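Long-range contacts in KLLA0C04147p (PDB 5H2D), which binds ergosterol in its oxysterol-binding domain, the part of the longer protein described here, and probably transfers sterols: residues Ala111-Arg116 and Gly271-Ser276; Asn207-Gly212 and Asp221-Val226; Met238-Ala243 and Glu253-Val258. One frame throughout, in Å; residues are numbered along the deposited sequence.

Interaction 1. Residues Ala111-Arg116 and Gly271-Ser276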
# COMPACT_ATOMS: atom_id res chain seq x y z
N ALA A 111 -10.55 -2.04 2.30
CA ALA A 111 -11.82 -1.60 1.74
C ALA A 111 -11.66 -1.13 0.31
O ALA A 111 -12.55 -1.35 -0.53
CB ALA A 111 -12.43 -0.48 2.58
N SER A 112 -10.55 -0.47 0.00
CA SER A 112 -10.32 0.08 -1.32
C SER A 112 -10.13 -0.98 -2.39
O SER A 112 -10.16 -0.64 -3.58
CB SER A 112 -9.10 1.01 -1.31
OG SER A 112 -7.94 0.29 -0.94
N THR A 113 -9.95 -2.25 -2.02
CA THR A 113 -9.75 -3.30 -3.02
C THR A 113 -11.06 -3.80 -3.61
O THR A 113 -11.06 -4.39 -4.70
CB THR A 113 -8.96 -4.49 -2.44
OG1 THR A 113 -9.72 -5.18 -1.44
CG2 THR A 113 -7.64 -4.02 -1.83
N VAL A 114 -12.18 -3.56 -2.94
CA VAL A 114 -13.47 -4.05 -3.43
C VAL A 114 -13.82 -3.35 -4.74
O VAL A 114 -13.52 -2.16 -4.95
CB VAL A 114 -14.55 -3.82 -2.36
CG1 VAL A 114 -15.89 -4.30 -2.86
CG2 VAL A 114 -14.16 -4.56 -1.09
N LYS A 115 -14.48 -4.09 -5.63
CA LYS A 115 -15.02 -3.59 -6.90
C LYS A 115 -13.95 -3.18 -7.90
O LYS A 115 -14.26 -2.52 -8.90
CB LYS A 115 -15.98 -2.42 -6.69
CG LYS A 115 -17.27 -2.82 -5.99
CD LYS A 115 -18.34 -1.75 -6.14
CE LYS A 115 -18.02 -0.52 -5.30
NZ LYS A 115 -18.44 -0.64 -3.87
N ARG A 116 -12.69 -3.55 -7.68
CA ARG A 116 -11.62 -3.29 -8.65
C ARG A 116 -11.00 -4.62 -9.06
O ARG A 116 -9.88 -4.96 -8.68
CB ARG A 116 -10.60 -2.30 -8.06
CG ARG A 116 -11.18 -0.90 -7.91
CD ARG A 116 -10.45 -0.14 -6.81
NE ARG A 116 -9.15 0.32 -7.29
CZ ARG A 116 -8.30 1.01 -6.55
NH1 ARG A 116 -8.61 1.31 -5.28
NH2 ARG A 116 -7.15 1.40 -7.07
N GLY A 271 -14.99 -6.36 12.84
CA GLY A 271 -15.92 -5.66 11.98
C GLY A 271 -15.88 -6.29 10.60
O GLY A 271 -15.53 -7.45 10.44
N ARG A 272 -16.26 -5.49 9.61
CA ARG A 272 -16.20 -5.91 8.22
C ARG A 272 -15.21 -4.98 7.52
O ARG A 272 -15.36 -3.76 7.60
CB ARG A 272 -17.59 -5.88 7.58
CG ARG A 272 -18.59 -6.75 8.35
CD ARG A 272 -19.86 -7.01 7.56
NE ARG A 272 -19.73 -8.18 6.70
CZ ARG A 272 -20.44 -8.40 5.60
NH1 ARG A 272 -21.34 -7.50 5.21
NH2 ARG A 272 -20.25 -9.50 4.89
N TRP A 273 -14.20 -5.56 6.89
CA TRP A 273 -13.12 -4.73 6.37
C TRP A 273 -13.54 -3.90 5.16
O TRP A 273 -12.74 -3.08 4.69
CB TRP A 273 -11.87 -5.57 6.04
CG TRP A 273 -12.07 -6.81 5.21
CD1 TRP A 273 -12.13 -8.11 5.66
CD2 TRP A 273 -12.19 -6.88 3.78
NE1 TRP A 273 -12.30 -8.97 4.60
CE2 TRP A 273 -12.35 -8.25 3.44
CE3 TRP A 273 -12.20 -5.92 2.76
CZ2 TRP A 273 -12.51 -8.67 2.13
CZ3 TRP A 273 -12.35 -6.35 1.45
CH2 TRP A 273 -12.51 -7.71 1.15
N ASN A 274 -14.76 -4.06 4.65
CA ASN A 274 -15.28 -3.14 3.65
C ASN A 274 -16.19 -2.07 4.26
O ASN A 274 -16.80 -1.30 3.51
CB ASN A 274 -16.04 -3.90 2.56
CG ASN A 274 -17.28 -4.57 3.06
OD1 ASN A 274 -17.37 -4.95 4.23
ND2 ASN A 274 -18.26 -4.74 2.18
N GLU A 275 -16.26 -1.97 5.60
CA GLU A 275 -17.22 -1.08 6.23
C GLU A 275 -16.70 -0.38 7.48
O GLU A 275 -16.55 0.84 7.47
CB GLU A 275 -18.50 -1.85 6.57
CG GLU A 275 -19.62 -0.96 7.09
CD GLU A 275 -20.92 -1.73 7.29
OE1 GLU A 275 -20.90 -2.98 7.21
OE2 GLU A 275 -21.96 -1.07 7.53
N SER A 276 -16.43 -1.11 8.55
CA SER A 276 -16.04 -0.44 9.79
C SER A 276 -15.47 -1.46 10.76
O SER A 276 -15.76 -2.66 10.67
CB SER A 276 -17.23 0.29 10.43
OG SER A 276 -18.23 -0.62 10.83
O HOH W 1 -10.25 -2.04 5.06
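V114 and W273 make the tightest apolar touch here: V114 CG2 lies 3.6 Å from W273 CZ3, on the six-membered ring of the indole, with the two side chains slanting across each other. V114 CG1 is anti to the backbone N (chi1 179°), which leaves CG2 beside that N as the branch that meets the ring. T113 reaches the same ring corner more loosely with OG1, whose hydrogen bonds go to Y110 O and N222 ND2. At the other end A111 CB nestles against the turn itself, 3.4 Å from W273 O, and backs onto N274 CA. No direct hydrogen bond spans the two segments. A water does the bridging: it accepts from A111 N at 2.8 Å and donates to W273 O at 2.7 Å, satisfying both backbone groups.

The other side is looser. N274 offers V114 CG2 little more than its CB, at 4.2 Å, and beyond it K115 and E275 are solvent-exposed. K115, at positive phi, sits in the type II turn T113-R116. R116, last residue of that turn, bonds S112 O through NH1 at a bent 136°, from above the carbonyl plane; it also forms salt bridges with E68 and E78 and touches ergosterol.

The contact thus sets the 3-10 turn that follows helix 95-108 against the W273-N274 turn that joins strand 265-272 to strand 276-281, with the W273 indole meeting the rings of F241 and Y252, and with A111 resting on W318 of strand 314-319.

Interaction 2. Residues Asn207-Gly212 and Asp221-Val226. With ERG (ergosterol), chain B; SO4 (sulfate ion), chain C.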
# COMPACT_ATOMS: atom_id res chain seq x y z
N ASN A 207 -3.35 -12.42 2.42
CA ASN A 207 -3.55 -12.83 1.04
C ASN A 207 -4.81 -12.19 0.45
O ASN A 207 -5.72 -11.78 1.16
CB ASN A 207 -3.68 -14.34 0.94
CG ASN A 207 -2.59 -15.05 1.67
OD1 ASN A 207 -1.42 -14.73 1.50
ND2 ASN A 207 -2.96 -16.01 2.52
N ASN A 208 -4.85 -12.11 -0.88
CA ASN A 208 -6.08 -11.75 -1.58
C ASN A 208 -6.39 -12.80 -2.62
O ASN A 208 -5.51 -13.54 -3.07
CB ASN A 208 -5.99 -10.37 -2.27
CG ASN A 208 -4.75 -9.60 -1.89
OD1 ASN A 208 -3.75 -9.63 -2.61
ND2 ASN A 208 -4.81 -8.90 -0.75
N GLN A 209 -7.65 -12.88 -3.01
CA GLN A 209 -8.00 -13.76 -4.11
C GLN A 209 -9.19 -13.18 -4.85
O GLN A 209 -9.99 -12.44 -4.28
CB GLN A 209 -8.32 -15.18 -3.62
CG GLN A 209 -9.48 -15.22 -2.64
CD GLN A 209 -9.80 -16.62 -2.15
OE1 GLN A 209 -9.33 -17.61 -2.70
NE2 GLN A 209 -10.61 -16.70 -1.09
N VAL A 210 -9.28 -13.52 -6.13
CA VAL A 210 -10.49 -13.24 -6.90
C VAL A 210 -11.26 -14.55 -6.96
O VAL A 210 -10.74 -15.56 -7.44
CB VAL A 210 -10.16 -12.72 -8.31
CG1 VAL A 210 -11.44 -12.53 -9.10
CG2 VAL A 210 -9.41 -11.39 -8.22
N VAL A 211 -12.48 -14.53 -6.41
CA VAL A 211 -13.38 -15.69 -6.46
C VAL A 211 -14.65 -15.29 -7.21
O VAL A 211 -14.78 -14.17 -7.69
CB VAL A 211 -13.69 -16.22 -5.05
CG1 VAL A 211 -12.43 -16.74 -4.39
CG2 VAL A 211 -14.32 -15.14 -4.20
N GLY A 212 -15.60 -16.23 -7.32
CA GLY A 212 -16.78 -15.96 -8.11
C GLY A 212 -16.57 -15.96 -9.61
O GLY A 212 -17.44 -15.51 -10.35
N ASP A 221 -11.55 -10.90 -2.48
CA ASP A 221 -11.59 -11.36 -1.10
C ASP A 221 -10.19 -11.25 -0.51
O ASP A 221 -9.20 -11.54 -1.18
CB ASP A 221 -12.08 -12.81 -1.02
CG ASP A 221 -12.09 -13.35 0.39
OD1 ASP A 221 -12.43 -12.58 1.32
OD2 ASP A 221 -11.74 -14.54 0.57
N ASN A 222 -10.12 -10.82 0.73
CA ASN A 222 -8.87 -10.81 1.47
C ASN A 222 -8.99 -11.80 2.63
O ASN A 222 -10.03 -11.87 3.28
CB ASN A 222 -8.55 -9.39 1.96
CG ASN A 222 -8.44 -8.42 0.80
OD1 ASN A 222 -7.47 -8.47 0.05
ND2 ASN A 222 -9.43 -7.56 0.64
N TYR A 223 -7.95 -12.60 2.84
CA TYR A 223 -8.07 -13.70 3.78
C TYR A 223 -6.71 -14.02 4.38
O TYR A 223 -5.67 -13.69 3.82
CB TYR A 223 -8.65 -14.95 3.10
CG TYR A 223 -7.69 -15.62 2.14
CD1 TYR A 223 -7.57 -15.20 0.82
CD2 TYR A 223 -6.89 -16.68 2.57
CE1 TYR A 223 -6.68 -15.83 -0.05
CE2 TYR A 223 -6.01 -17.30 1.72
CZ TYR A 223 -5.90 -16.88 0.41
OH TYR A 223 -5.01 -17.51 -0.44
N GLY A 224 -6.74 -14.70 5.52
CA GLY A 224 -5.54 -15.20 6.15
C GLY A 224 -5.29 -14.54 7.50
O GLY A 224 -5.98 -13.62 7.93
N ASP A 225 -4.27 -15.06 8.17
CA ASP A 225 -3.88 -14.56 9.47
C ASP A 225 -2.69 -13.62 9.35
O ASP A 225 -1.80 -13.82 8.53
CB ASP A 225 -3.53 -15.72 10.42
CG ASP A 225 -4.73 -16.60 10.71
OD1 ASP A 225 -5.80 -16.07 11.06
OD2 ASP A 225 -4.60 -17.84 10.58
N VAL A 226 -2.70 -12.58 10.18
CA VAL A 226 -1.63 -11.60 10.25
C VAL A 226 -1.18 -11.50 11.70
O VAL A 226 -2.01 -11.49 12.61
CB VAL A 226 -2.11 -10.22 9.75
CG1 VAL A 226 -1.05 -9.15 10.02
CG2 VAL A 226 -2.46 -10.29 8.26
C1 ERG B . -3.61 -5.43 -1.78
C2 ERG B . -3.07 -4.40 -0.80
C3 ERG B . -1.56 -4.44 -0.89
C4 ERG B . -1.10 -4.11 -2.31
C5 ERG B . -1.75 -4.93 -3.30
C6 ERG B . -1.06 -5.27 -4.45
C7 ERG B . -1.63 -6.00 -5.50
C8 ERG B . -2.96 -6.43 -5.43
C9 ERG B . -3.64 -6.30 -4.18
C10 ERG B . -3.15 -5.18 -3.22
C11 ERG B . -5.22 -6.34 -4.29
C12 ERG B . -5.73 -7.33 -5.34
C13 ERG B . -5.03 -7.02 -6.68
C14 ERG B . -3.53 -7.31 -6.43
C15 ERG B . -2.96 -7.25 -7.83
C16 ERG B . -4.07 -7.89 -8.72
C17 ERG B . -5.28 -8.07 -7.77
C18 ERG B . -5.32 -5.59 -7.19
C19 ERG B . -3.76 -3.85 -3.74
C20 ERG B . -6.59 -7.97 -8.59
C21 ERG B . -7.86 -8.04 -7.76
C22 ERG B . -6.56 -9.14 -9.56
C23 ERG B . -6.44 -8.91 -11.03
C24 ERG B . -6.38 -10.10 -11.98
C25 ERG B . -7.24 -9.79 -13.21
C26 ERG B . -8.69 -9.59 -12.75
C27 ERG B . -7.24 -10.94 -14.24
C28 ERG B . -4.92 -10.28 -12.36
O1 ERG B . -0.97 -3.49 0.07
S SO4 C . -16.58 -19.82 -7.89
O1 SO4 C . -17.13 -18.97 -8.94
O2 SO4 C . -16.42 -19.03 -6.65
O3 SO4 C . -17.48 -20.94 -7.65
O4 SO4 C . -15.29 -20.36 -8.33
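Q209 and D221 run side by side and join at their ends: Q209 NE2 donates to the anti lone pair of D221 OD2 at 2.9 Å, nearly straight (164°) and in the plane of the amide. D221 CG, anti to its backbone N (chi1 178°), is carried alongside the end of the glutamine. The same OD2 also takes R244 N, so two N-H groups grip it. On the opposite face N208 ND2 donates to N222 OD1 at 2.8 Å, the two amides standing almost perpendicular (87°), while N208 OD1 is held by H182 NE2. The backbone bonds run alongside: Q209 N to D221 O, D221 N to Q209 O and Y223 N to N207 O; the return bond from N207 N is weak.

This is an antiparallel beta hairpin in the wall of the incomplete, barrel-like antiparallel fold that encloses the sterol. N208 and V210 face the pocket: N208 OD1 lies 3.7 Å from C9 of ergosterol, and V210 CG2 meets C21 at the same distance.

On the face carrying Q209 and D221 the packing centres on the Y223 ring. N207 CB sits over one face, 3.7 Å from the centroid in a CH-pi contact, and Q209 CD comes within 3.8 Å of Y223 CE1. Y223 OH bonds D179 OD1 on strand 178-190. Past the strand end, G212 N binds O2 of a sulfate ion that was probably picked up from the crystallisation solution.

Interaction 3. Residues Met238-Ala243 and Glu253-Val258; sequences MIHFKA and EVKGEV
H240 and E257 cross at about a right angle, reaching diagonally over the strands. H240 NE2 donates to the syn lone pair of E257 OE1 at 2.8 Å and 163°, with the carboxylate at the ring edge and the two planes nearly coplanar. A bend in the glutamate (chi2 81°) swings CD toward the ring. H240 ND1 bonds D225 OD1, so the imidazole is held at both nitrogens, and two carboxylates would probably favour its charged form. An alanine here would probably leave the buried E257 carboxylate without this mate and D225 without its cross-strand partner.

On the opposite face the side chains run alongside one another. V254 CG2 stands over the centre of the F241 ring, 4.0 Å from the centroid, and touches I239 CG2 at 3.7 Å; with CG1 between the backbone N and the carbonyl carbon (chi1 62°), CG2 is anti to the N and is the methyl that meets both. G256, paired with I239, brings its CA to 3.0 Å from M238 O.

Backbone bonds link M238 with E257 and H240 with K255, and K242 N with E253 O. It is an antiparallel beta hairpin with a long connection, its I239 and F241 face packed on helix 95-108.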
# COMPACT_ATOMS: atom_id res chain seq x y z
N MET A 238 -2.83 -10.66 16.93
CA MET A 238 -3.26 -11.64 15.95
C MET A 238 -4.49 -11.10 15.23
O MET A 238 -5.46 -10.69 15.88
CB MET A 238 -3.60 -12.99 16.60
CG MET A 238 -2.52 -13.53 17.53
SD MET A 238 -0.98 -13.88 16.68
CE MET A 238 -1.53 -14.82 15.26
N ILE A 239 -4.45 -11.09 13.89
CA ILE A 239 -5.55 -10.64 13.05
C ILE A 239 -6.01 -11.77 12.16
O ILE A 239 -5.19 -12.47 11.55
CB ILE A 239 -5.16 -9.42 12.19
CG1 ILE A 239 -4.47 -8.37 13.06
CG2 ILE A 239 -6.39 -8.89 11.44
CD1 ILE A 239 -4.09 -7.11 12.30
N HIS A 240 -7.32 -11.92 12.02
CA HIS A 240 -7.89 -13.01 11.23
C HIS A 240 -8.83 -12.43 10.18
O HIS A 240 -9.91 -11.95 10.53
CB HIS A 240 -8.60 -14.02 12.14
CG HIS A 240 -7.90 -14.23 13.44
ND1 HIS A 240 -6.88 -15.14 13.60
CD2 HIS A 240 -8.04 -13.61 14.64
CE1 HIS A 240 -6.44 -15.10 14.85
NE2 HIS A 240 -7.12 -14.17 15.50
N PHE A 241 -8.39 -12.44 8.92
CA PHE A 241 -9.25 -12.14 7.78
C PHE A 241 -9.93 -13.43 7.35
O PHE A 241 -9.26 -14.36 6.88
CB PHE A 241 -8.46 -11.57 6.60
CG PHE A 241 -7.93 -10.18 6.82
CD1 PHE A 241 -6.74 -9.98 7.51
CD2 PHE A 241 -8.57 -9.09 6.27
CE1 PHE A 241 -6.23 -8.70 7.70
CE2 PHE A 241 -8.07 -7.80 6.44
CZ PHE A 241 -6.89 -7.61 7.16
N LYS A 242 -11.25 -13.49 7.50
CA LYS A 242 -11.97 -14.70 7.15
C LYS A 242 -12.05 -14.85 5.63
O LYS A 242 -12.30 -13.88 4.91
CB LYS A 242 -13.36 -14.67 7.77
CG LYS A 242 -14.29 -15.80 7.33
CD LYS A 242 -14.99 -16.45 8.52
CE LYS A 242 -14.30 -17.75 8.91
NZ LYS A 242 -15.00 -18.48 10.00
N ALA A 243 -11.79 -16.06 5.15
CA ALA A 243 -11.89 -16.36 3.73
C ALA A 243 -13.34 -16.60 3.33
O ALA A 243 -14.16 -17.07 4.13
CB ALA A 243 -11.05 -17.58 3.37
N GLU A 253 -15.54 -10.45 7.05
CA GLU A 253 -15.29 -10.37 8.48
C GLU A 253 -13.80 -10.32 8.80
O GLU A 253 -12.98 -11.00 8.18
CB GLU A 253 -15.94 -11.56 9.18
CG GLU A 253 -17.43 -11.62 8.95
CD GLU A 253 -18.08 -12.84 9.56
OE1 GLU A 253 -17.43 -13.48 10.42
OE2 GLU A 253 -19.22 -13.16 9.17
N VAL A 254 -13.47 -9.48 9.77
CA VAL A 254 -12.12 -9.42 10.32
C VAL A 254 -12.24 -9.28 11.83
O VAL A 254 -13.16 -8.62 12.33
CB VAL A 254 -11.30 -8.27 9.70
CG1 VAL A 254 -11.93 -6.92 10.01
CG2 VAL A 254 -9.83 -8.34 10.15
N LYS A 255 -11.35 -9.95 12.56
CA LYS A 255 -11.30 -9.88 14.01
C LYS A 255 -9.84 -9.93 14.44
O LYS A 255 -9.00 -10.48 13.73
CB LYS A 255 -12.04 -11.04 14.72
CG LYS A 255 -13.16 -11.69 13.94
CD LYS A 255 -13.84 -12.78 14.78
CE LYS A 255 -12.84 -13.82 15.25
NZ LYS A 255 -12.31 -14.66 14.14
N GLY A 256 -9.55 -9.35 15.60
CA GLY A 256 -8.19 -9.39 16.11
C GLY A 256 -8.17 -9.34 17.62
O GLY A 256 -9.15 -8.95 18.26
N GLU A 257 -7.03 -9.74 18.17
CA GLU A 257 -6.79 -9.73 19.61
C GLU A 257 -5.41 -9.14 19.87
O GLU A 257 -4.45 -9.52 19.20
CB GLU A 257 -6.87 -11.15 20.19
CG GLU A 257 -8.15 -11.89 19.85
CD GLU A 257 -8.13 -12.53 18.46
OE1 GLU A 257 -7.08 -13.06 18.04
OE2 GLU A 257 -9.18 -12.49 17.78
N VAL A 258 -5.32 -8.23 20.84
CA VAL A 258 -4.08 -7.54 21.19
C VAL A 258 -3.62 -8.03 22.56
O VAL A 258 -4.37 -7.95 23.54
CB VAL A 258 -4.27 -6.01 21.21
CG1 VAL A 258 -2.95 -5.32 21.51
CG2 VAL A 258 -4.84 -5.52 19.89
O HOH W 2 -12.38 -13.56 10.86

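In the fold
The three contacts form a compact triangle. The centre of interaction 2 lies about 12 Å from the centre of interaction 1 and equally far from that of interaction 3; interactions 1 and 3 have their centres about 14 Å apart. A backbone bond from I239 N to V226 O (2.8 Å) joins the hairpins of interactions 2 and 3, and G271 N to V254 O (3.0 Å) joins interaction 1 to interaction 3. Side chains add to this: T113 OG1 meets N222 ND2 at 3.2 Å, and W273 CD1 packs 3.7 Å from F241 CD2. Interactions 1 and 2 both reach the sterol, the T113 side chain coming about 4 Å from ergosterol. In interaction 3 the F241 side chain stays about 9 Å from the bound ergosterol.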